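Local coordinates for p-47 protein (Clostridium botulinum E1 str. 'BoNT E Beluga', PDB 5WIX) that is of unknown function but folds like bactericidal/permeability-increasing protein, with tubular lipid-binding (TULIP) type domains, and so may bind lipids or other hydrophobic molecules, at residues G22-Y27 and L208-N213; V183-K188 and I403-N408. All blocks are in the same frame, centred on the assembly; numbering follows the deposited sequence.

Interaction 1 of 2, residues G22-Y27 and L208-N213; sequences GWDIVY and LSVVTN
The first torsion of Leu-208 (chi1 75°) sets CG between its backbone N and carbonyl carbon, and this brings CG to 3.6 Å from Ile-25 CB. The two side chains run alongside each other in the same direction, on one face of the sheet. Ile-25 packs on Val-210 too, roughly perpendicular to that valine; the exact placing of the methyl groups here is doubtful.

The backbones pair antiparallel. Leu-208 N donates to Ile-25 O at 2.9 Å, while Leu-208 O takes two donors: Asp-24 N at 2.9 Å, nearly along the C=O axis, and Ile-25 N at 3.2 Å, above the carbonyl plane. The Trp-23 ring turns an edge to the same peptide, CE3 lying 3.4 Å from Leu-208 O, and its NE1 is bonded to Ser-220 O. Asp-24 OD2 receives a weak bond from Val-210 N (3.4 Å) and has a long, weak ion pair with Arg-214. Two successive residues, Asp-24 and Ile-25, thus face the single Leu-208: a classic beta bulge, here where strand 25-30 enters the central antiparallel sheet beside strand 203-210.

Interaction 2 of 2, residues V183-K188 and I403-N408; sequences VWMNPK and INDIVN
Ile-406 and Met-185 contribute most of the surface buried here, with Asp-405 a distant third. Ile-406 points toward 183-188 and spreads its branches over three successive residues. Its CG1 lies anti to its own carbonyl carbon (chi1 -55°) and meets Met-185, 3.6 Å from CE and 3.9 Å from CB; CD1 lies 3.8 Å from Asn-186 OD1, and CG2 is 4.0 Å from Pro-187 CD. The proline ring and the isoleucine reach toward each other tip to tip, whereas the Asn-186 side chain crosses that of Ile-406 at about a right angle.

Met-185 runs past Ile-406 in the opposite direction. Its chain is extended as far as SD (chi2 -177°), then bends at chi3 (86°), which carries the terminal methyl back against the isoleucine. Ile-25 and Tyr-27 of strand 25-30 also touch this methionine, so it is buried beside the central sheet.

Asp-405 crosses the methionine obliquely and approaches it loosely, OD2 lying 4.2 Å from Met-185 SD. The main polar partner of that oxygen is Ser-180 OG, which lies in hydrogen-bonding contact with Asn-186 OD1 as well. The contact is loop-to-loop hydrophobic packing that joins the turn leading into strand 187-195 of the central sheet to the link between helix 399-403 and strand 407-409, which pairs with strand 174-177 in a neighbouring sheet. Its place is consistent with the BPI-like fold, in which a central sheet lies between two elongated halves.

Overall arrangement
Interactions 1 and 2 adjoin one another near the middle of the elongated chain, their centres about 10 Å apart and each about 9 Å from the chain centre. Strands 187-195 and 203-210, successive in sequence, are neighbours in the six-stranded sheet, and Ser-209 O with Lys-188 N at 3.0 Å is a probable hydrogen bond between them. Tyr-27 of interaction 1 packs against Ile-406 of interaction 2, as Val-210 does against Met-185 and Asn-186. Interaction 1 thus lies within the sheet, whereas interaction 2 connects one of its outermost strands, 187-195, to the sheet that contains strand 407-409. The segments alternate along the chain, so the contacts interlock regions distant in sequence.

Interaction 1 of 2, residues G22-Y27 and L208-N213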
loop_
_atom_site.group_PDB
_atom_site.type_symbol
_atom_site.label_atom_id
_atom_site.label_comp_id
_atom_site.label_asym_id
_atom_site.label_seq_id
_atom_site.Cartn_x
_atom_site.Cartn_y
_atom_site.Cartn_z
ATOM N N GLY A 22 4.859 3.396 10.580
ATOM C CA GLY A 22 5.644 4.556 10.196
ATOM C C GLY A 22 6.035 4.680 8.725
ATOM O O GLY A 22 6.705 5.640 8.339
ATOM N N TRP A 23 5.623 3.724 7.900
ATOM C CA TRP A 23 5.919 3.755 6.469
ATOM C C TRP A 23 4.763 4.344 5.663
ATOM O O TRP A 23 3.644 4.447 6.177
ATOM C CB TRP A 23 6.240 2.343 5.988
ATOM C CG TRP A 23 7.613 1.923 6.352
ATOM C CD1 TRP A 23 8.011 1.339 7.510
ATOM C CD2 TRP A 23 8.786 2.062 5.545
ATOM N NE1 TRP A 23 9.362 1.099 7.478
ATOM C CE2 TRP A 23 9.861 1.531 6.280
ATOM C CE3 TRP A 23 9.027 2.574 4.267
ATOM C CZ2 TRP A 23 11.159 1.502 5.783
ATOM C CZ3 TRP A 23 10.316 2.546 3.777
ATOM C CH2 TRP A 23 11.368 2.012 4.534
ATOM N N ASP A 24 5.012 4.711 4.405
ATOM C CA ASP A 24 3.987 5.446 3.622
ATOM C C ASP A 24 3.049 4.570 2.793
ATOM O O ASP A 24 1.822 4.711 2.849
ATOM C CB ASP A 24 4.647 6.457 2.679
ATOM C CG ASP A 24 4.908 7.786 3.340
ATOM O OD1 ASP A 24 4.119 8.173 4.239
ATOM O OD2 ASP A 24 5.908 8.432 2.955
ATOM N N ILE A 25 3.637 3.712 1.975
ATOM C CA ILE A 25 2.882 2.718 1.237
ATOM C C ILE A 25 3.641 1.411 1.359
ATOM O O ILE A 25 4.857 1.378 1.156
ATOM C CB ILE A 25 2.710 3.101 -0.247
ATOM C CG1 ILE A 25 1.851 4.347 -0.387
ATOM C CG2 ILE A 25 2.075 1.964 -1.017
ATOM C CD1 ILE A 25 1.498 4.675 -1.818
ATOM N N VAL A 26 2.937 0.345 1.718
ATOM C CA VAL A 26 3.560 -0.965 1.865
ATOM C C VAL A 26 2.903 -1.924 0.883
ATOM O O VAL A 26 1.669 -1.975 0.816
ATOM C CB VAL A 26 3.424 -1.484 3.310
ATOM C CG1 VAL A 26 4.105 -2.834 3.478
ATOM C CG2 VAL A 26 3.984 -0.463 4.287
ATOM N N TYR A 27 3.711 -2.648 0.102
ATOM C CA TYR A 27 3.195 -3.702 -0.793
ATOM C C TYR A 27 3.569 -5.090 -0.290
ATOM O O TYR A 27 4.605 -5.246 0.355
ATOM C CB TYR A 27 3.724 -3.525 -2.213
ATOM C CG TYR A 27 3.625 -2.109 -2.708
ATOM C CD1 TYR A 27 2.508 -1.666 -3.402
ATOM C CD2 TYR A 27 4.644 -1.220 -2.469
ATOM C CE1 TYR A 27 2.407 -0.368 -3.858
ATOM C CE2 TYR A 27 4.575 0.069 -2.902
ATOM C CZ TYR A 27 3.452 0.508 -3.606
ATOM O OH TYR A 27 3.385 1.822 -4.045
ATOM N N LEU A 208 7.746 1.366 1.208
ATOM C CA LEU A 208 8.175 2.660 0.651
ATOM C C LEU A 208 7.741 3.931 1.383
ATOM O O LEU A 208 6.786 3.949 2.175
ATOM C CB LEU A 208 7.695 2.814 -0.813
ATOM C CG LEU A 208 6.226 3.111 -1.181
ATOM C CD1 LEU A 208 5.789 4.509 -0.846
ATOM C CD2 LEU A 208 6.003 2.918 -2.652
ATOM N N SER A 209 8.444 5.004 1.021
ATOM C CA SER A 209 8.080 6.378 1.309
ATOM C C SER A 209 7.918 7.123 -0.012
ATOM O O SER A 209 8.846 7.136 -0.828
ATOM C CB SER A 209 9.145 7.053 2.171
ATOM O OG SER A 209 9.203 6.429 3.436
ATOM N N VAL A 210 6.788 7.792 -0.221
ATOM C CA VAL A 210 6.542 8.438 -1.513
ATOM C C VAL A 210 6.869 9.934 -1.558
ATOM O O VAL A 210 6.359 10.720 -0.758
ATOM C CB VAL A 210 5.084 8.236 -1.970
ATOM C CG1 VAL A 210 4.792 6.757 -2.172
ATOM C CG2 VAL A 210 4.124 8.843 -0.957
ATOM N N VAL A 211 7.722 10.311 -2.510
ATOM C CA VAL A 211 8.083 11.708 -2.758
ATOM C C VAL A 211 8.977 12.269 -1.656
ATOM O O VAL A 211 10.100 12.707 -1.904
ATOM C CB VAL A 211 6.834 12.598 -2.893
ATOM C CG1 VAL A 211 7.236 14.045 -3.126
ATOM C CG2 VAL A 211 5.943 12.096 -4.020
ATOM N N THR A 212 8.455 12.236 -0.439
ATOM C CA THR A 212 9.178 12.628 0.772
ATOM C C THR A 212 10.454 11.845 0.992
ATOM O O THR A 212 10.472 10.615 0.959
ATOM C CB THR A 212 8.310 12.450 2.037
ATOM O OG1 THR A 212 7.516 11.262 1.912
ATOM C CG2 THR A 212 7.407 13.647 2.259
ATOM N N ASN A 213 11.532 12.571 1.217
ATOM C CA ASN A 213 12.768 11.942 1.605
ATOM C C ASN A 213 12.927 12.055 3.116
ATOM O O ASN A 213 13.743 12.828 3.607
ATOM C CB ASN A 213 13.937 12.574 0.853
ATOM C CG ASN A 213 13.777 12.466 -0.656
ATOM O OD1 ASN A 213 14.191 11.476 -1.264
ATOM N ND2 ASN A 213 13.171 13.485 -1.267
#

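Interaction 2 of 2, residues V183-K188 and I403-N408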
loop_
_atom_site.group_PDB
_atom_site.type_symbol
_atom_site.label_atom_id
_atom_site.label_comp_id
_atom_site.label_asym_id
_atom_site.label_seq_id
_atom_site.Cartn_x
_atom_site.Cartn_y
_atom_site.Cartn_z
ATOM N N VAL A 183 0.764 10.088 -9.481
ATOM C CA VAL A 183 1.973 10.740 -9.004
ATOM C C VAL A 183 2.163 10.680 -7.492
ATOM O O VAL A 183 3.294 10.599 -7.006
ATOM C CB VAL A 183 1.990 12.212 -9.466
ATOM C CG1 VAL A 183 3.291 12.890 -9.078
ATOM C CG2 VAL A 183 1.778 12.282 -10.976
ATOM N N TRP A 184 1.070 10.701 -6.744
ATOM C CA TRP A 184 1.199 10.729 -5.305
ATOM C C TRP A 184 1.649 9.384 -4.758
ATOM O O TRP A 184 2.064 9.287 -3.604
ATOM C CB TRP A 184 -0.108 11.127 -4.659
ATOM C CG TRP A 184 -1.228 10.184 -4.895
ATOM C CD1 TRP A 184 -2.170 10.264 -5.870
ATOM C CD2 TRP A 184 -1.563 9.034 -4.109
ATOM N NE1 TRP A 184 -3.063 9.227 -5.757
ATOM C CE2 TRP A 184 -2.715 8.458 -4.683
ATOM C CE3 TRP A 184 -0.991 8.425 -2.988
ATOM C CZ2 TRP A 184 -3.308 7.302 -4.171
ATOM C CZ3 TRP A 184 -1.584 7.277 -2.481
ATOM C CH2 TRP A 184 -2.728 6.728 -3.073
ATOM N N MET A 185 1.549 8.350 -5.588
ATOM C CA MET A 185 1.962 7.011 -5.192
ATOM C C MET A 185 3.421 6.746 -5.512
ATOM O O MET A 185 3.989 5.762 -5.038
ATOM C CB MET A 185 1.113 5.943 -5.881
ATOM C CG MET A 185 -0.078 5.467 -5.092
ATOM S SD MET A 185 -0.926 4.146 -5.980
ATOM C CE MET A 185 0.003 2.718 -5.426
ATOM N N ASN A 186 4.018 7.606 -6.331
ATOM C CA ASN A 186 5.395 7.394 -6.759
ATOM C C ASN A 186 6.357 7.406 -5.579
ATOM O O ASN A 186 6.355 8.336 -4.776
ATOM C CB ASN A 186 5.808 8.441 -7.790
ATOM C CG ASN A 186 5.092 8.263 -9.115
ATOM O OD1 ASN A 186 4.742 7.140 -9.498
ATOM N ND2 ASN A 186 4.860 9.373 -9.820
ATOM N N PRO A 187 7.161 6.339 -5.455
ATOM C CA PRO A 187 8.140 6.144 -4.379
ATOM C C PRO A 187 9.481 6.803 -4.635
ATOM O O PRO A 187 9.967 6.749 -5.763
ATOM C CB PRO A 187 8.316 4.630 -4.348
ATOM C CG PRO A 187 8.018 4.190 -5.734
ATOM C CD PRO A 187 6.985 5.120 -6.269
ATOM N N LYS A 188 10.078 7.390 -3.600
ATOM C CA LYS A 188 11.431 7.944 -3.699
ATOM C C LYS A 188 12.437 6.976 -3.096
ATOM O O LYS A 188 13.397 6.568 -3.746
ATOM C CB LYS A 188 11.528 9.298 -2.996
ATOM N N ILE A 403 -3.776 -0.721 -7.388
ATOM C CA ILE A 403 -2.957 -1.782 -6.847
ATOM C C ILE A 403 -1.894 -2.122 -7.903
ATOM O O ILE A 403 -0.720 -2.282 -7.568
ATOM C CB ILE A 403 -3.797 -3.020 -6.411
ATOM C CG1 ILE A 403 -2.958 -3.938 -5.516
ATOM C CG2 ILE A 403 -4.382 -3.774 -7.606
ATOM C CD1 ILE A 403 -3.786 -4.908 -4.706
ATOM N N ASN A 404 -2.289 -2.123 -9.176
ATOM C CA ASN A 404 -1.374 -2.445 -10.269
ATOM C C ASN A 404 -0.410 -1.316 -10.683
ATOM O O ASN A 404 0.395 -1.489 -11.599
ATOM C CB ASN A 404 -2.176 -2.881 -11.496
ATOM C CG ASN A 404 -2.692 -4.304 -11.382
ATOM O OD1 ASN A 404 -1.996 -5.185 -10.881
ATOM N ND2 ASN A 404 -3.914 -4.537 -11.855
ATOM N N ASP A 405 -0.471 -0.178 -10.002
ATOM C CA ASP A 405 0.202 1.037 -10.480
ATOM C C ASP A 405 1.704 1.013 -10.238
ATOM O O ASP A 405 2.504 1.186 -11.163
ATOM C CB ASP A 405 -0.414 2.278 -9.817
ATOM C CG ASP A 405 0.056 3.586 -10.447
ATOM O OD1 ASP A 405 -0.362 3.886 -11.586
ATOM O OD2 ASP A 405 0.816 4.329 -9.791
ATOM N N ILE A 406 2.084 0.803 -8.990
ATOM C CA ILE A 406 3.500 0.826 -8.651
ATOM C C ILE A 406 4.156 -0.574 -8.673
ATOM O O ILE A 406 5.030 -0.841 -9.512
ATOM C CB ILE A 406 3.706 1.483 -7.292
ATOM C CG1 ILE A 406 3.059 2.858 -7.318
ATOM C CG2 ILE A 406 5.170 1.623 -7.009
ATOM C CD1 ILE A 406 3.600 3.726 -8.421
ATOM N N VAL A 407 3.736 -1.469 -7.781
ATOM C CA VAL A 407 4.349 -2.788 -7.749
ATOM C C VAL A 407 3.480 -3.855 -8.381
ATOM O O VAL A 407 2.359 -4.100 -7.933
ATOM C CB VAL A 407 4.685 -3.240 -6.322
ATOM C CG1 VAL A 407 5.233 -4.634 -6.354
ATOM C CG2 VAL A 407 5.696 -2.307 -5.684
ATOM N N ASN A 408 4.015 -4.475 -9.429
ATOM C CA ASN A 408 3.436 -5.681 -10.006
ATOM C C ASN A 408 4.325 -6.844 -9.661
ATOM O O ASN A 408 5.452 -6.937 -10.148
ATOM C CB ASN A 408 3.298 -5.571 -11.525
ATOM C CG ASN A 408 2.568 -4.328 -11.954
ATOM O OD1 ASN A 408 1.341 -4.266 -11.896
ATOM N ND2 ASN A 408 3.318 -3.326 -12.390
#